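Local coordinates for protein enolase (PDB 3UGV) that probably catalyses a metal-dependent reaction of the enolase superfamily, in which magnesium steadies an enolate intermediate formed from a carboxylate substrate, at residues 272-277 with 294-299. Numbering follows the deposited sequence.
Sequences PLMIGE and CDLVMP. With MG (magnesium ion), chain B.
Asp295, just ahead of strand 296-297, turns its carboxylate to the backbone of 272-277, where OD1 accepts a hydrogen bond from the amide of Leu273 through its anti lone pair, OD1 to N 2.6 Å. The other carboxylate oxygen, OD2, is engaged in a salt bridge with Arg266 on helix 259-268. A leucine in place of Asp295 would probably leave the amide of Leu273 without its acceptor and Arg266 without this counter-charge. Two donors share the carbonyl of Leu273: the N of Asp295, 2.9 Å from Leu273 O and in the carbonyl plane, and the N of Leu296, at 3.2 Å from the same oxygen and tilted 28° out of it. Farther along, Ile275 N donates only weakly to Leu296 O, whereas Ile275 O accepts from Met298 N at 2.9 Å and also meets the CA-H of Val297. These are neighbouring parallel strands of a beta-alpha-beta unit, connected through helix 282-290, within the barrel domain of the mandelate racemase/muconate lactonizing enzyme family. Beyond the strand end Glu277, at the barrel's active-site mouth, binds magnesium through OE1 at 2.2 Å, together with Asp225, Glu251 and three waters; its OE2 can accept from one of those waters. On the sheet face of Met274 and Leu296, the Met274 chain, CG anti to the backbone N (chi1 167°) and bent at chi2 and chi3, crosses both Leu296 and Met298 at about a right angle. CE of Met274 rests on CB of Leu296, and its SD lies 3.3 Å from CG of Met298, whose chain lies beside that of Glu277, pointing the same way, with CE 3.8 Å from Glu277 OE1.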
loop_
_atom_site.group_PDB
_atom_site.type_symbol
_atom_site.label_atom_id
_atom_site.label_comp_id
_atom_site.label_asym_id
_atom_site.label_seq_id
_atom_site.Cartn_x
_atom_site.Cartn_y
_atom_site.Cartn_z
ATOM N N PRO F 272 18.991 -3.525 15.441
ATOM C CA PRO F 272 18.954 -2.463 14.427
ATOM C C PRO F 272 19.870 -2.758 13.231
ATOM O O PRO F 272 20.984 -3.266 13.390
ATOM C CB PRO F 272 19.456 -1.225 15.199
ATOM C CG PRO F 272 19.124 -1.511 16.635
ATOM C CD PRO F 272 19.328 -2.999 16.781
ATOM N N LEU F 273 19.384 -2.437 12.037
ATOM C CA LEU F 273 20.150 -2.614 10.817
ATOM C C LEU F 273 20.668 -1.249 10.368
ATOM O O LEU F 273 19.896 -0.296 10.240
ATOM C CB LEU F 273 19.277 -3.219 9.729
ATOM C CG LEU F 273 19.929 -3.413 8.364
ATOM C CD1 LEU F 273 21.078 -4.415 8.480
ATOM C CD2 LEU F 273 18.876 -3.880 7.349
ATOM N N MET F 274 21.977 -1.172 10.137
ATOM C CA MET F 274 22.657 0.087 9.873
ATOM C C MET F 274 23.146 0.130 8.434
ATOM O O MET F 274 23.729 -0.829 7.953
ATOM C CB MET F 274 23.860 0.241 10.821
ATOM C CG MET F 274 24.814 1.340 10.437
ATOM S SD MET F 274 24.146 3.029 10.620
ATOM C CE MET F 274 24.395 3.341 12.363
ATOM N N ILE F 275 22.895 1.239 7.748
ATOM C CA ILE F 275 23.492 1.477 6.438
ATOM C C ILE F 275 23.669 2.972 6.276
ATOM O O ILE F 275 23.336 3.749 7.178
ATOM C CB ILE F 275 22.616 0.970 5.251
ATOM C CG1 ILE F 275 21.334 1.789 5.143
ATOM C CG2 ILE F 275 22.319 -0.523 5.377
ATOM C CD1 ILE F 275 20.426 1.361 3.973
ATOM N N GLY F 276 24.189 3.390 5.133
ATOM C CA GLY F 276 24.270 4.814 4.873
ATOM C C GLY F 276 25.613 5.327 4.414
ATOM O O GLY F 276 25.667 6.352 3.741
ATOM N N GLU F 277 26.700 4.635 4.745
ATOM C CA GLU F 277 27.998 5.170 4.361
ATOM C C GLU F 277 28.123 5.298 2.846
ATOM O O GLU F 277 29.015 5.965 2.367
ATOM C CB GLU F 277 29.148 4.345 4.919
ATOM C CG GLU F 277 29.341 2.994 4.267
ATOM C CD GLU F 277 30.336 2.159 5.050
ATOM O OE1 GLU F 277 30.013 1.806 6.209
ATOM O OE2 GLU F 277 31.442 1.885 4.530
ATOM N N CYS F 294 16.347 0.527 6.504
ATOM C CA CYS F 294 17.246 0.518 7.648
ATOM C C CYS F 294 16.585 1.089 8.892
ATOM O O CYS F 294 15.607 1.827 8.790
ATOM C CB CYS F 294 18.471 1.357 7.324
ATOM S SG CYS F 294 18.026 3.015 6.773
ATOM N N ASP F 295 17.152 0.766 10.054
ATOM C CA ASP F 295 16.759 1.375 11.321
ATOM C C ASP F 295 17.655 2.572 11.681
ATOM O O ASP F 295 17.246 3.480 12.405
ATOM C CB ASP F 295 16.850 0.333 12.439
ATOM C CG ASP F 295 16.128 -0.949 12.099
ATOM O OD1 ASP F 295 16.814 -1.954 11.812
ATOM O OD2 ASP F 295 14.873 -0.953 12.107
ATOM N N LEU F 296 18.892 2.554 11.200
ATOM C CA LEU F 296 19.858 3.599 11.542
ATOM C C LEU F 296 20.605 4.003 10.267
ATOM O O LEU F 296 20.732 3.197 9.349
ATOM C CB LEU F 296 20.854 3.084 12.592
ATOM C CG LEU F 296 20.388 2.334 13.850
ATOM C CD1 LEU F 296 21.593 1.746 14.572
ATOM C CD2 LEU F 296 19.596 3.214 14.806
ATOM N N VAL F 297 21.090 5.237 10.184
ATOM C CA VAL F 297 21.898 5.650 9.026
ATOM C C VAL F 297 23.255 6.234 9.459
ATOM O O VAL F 297 23.373 6.790 10.541
ATOM C CB VAL F 297 21.134 6.693 8.156
ATOM C CG1 VAL F 297 19.799 6.129 7.699
ATOM C CG2 VAL F 297 20.890 7.970 8.943
ATOM N N MET F 298 24.274 6.126 8.615
ATOM C CA MET F 298 25.554 6.783 8.896
ATOM C C MET F 298 26.222 7.293 7.620
ATOM O O MET F 298 27.046 6.598 7.028
ATOM C CB MET F 298 26.520 5.845 9.656
ATOM C CG MET F 298 26.643 4.454 9.025
ATOM S SD MET F 298 27.792 3.345 9.900
ATOM C CE MET F 298 29.355 3.906 9.246
ATOM N N PRO F 299 25.882 8.522 7.197
ATOM C CA PRO F 299 26.460 9.057 5.957
ATOM C C PRO F 299 27.966 9.313 6.053
ATOM O O PRO F 299 28.493 9.657 7.111
ATOM C CB PRO F 299 25.712 10.379 5.762
ATOM C CG PRO F 299 24.468 10.215 6.542
ATOM C CD PRO F 299 24.855 9.414 7.745
HETATM MG MG MG B . 31.034 0.368 7.519
HETATM O O HOH W 1 32.599 -0.007 6.193
HETATM O O HOH W 2 32.492 1.599 8.398
HETATM O O HOH W 3 29.906 -0.882 6.238
#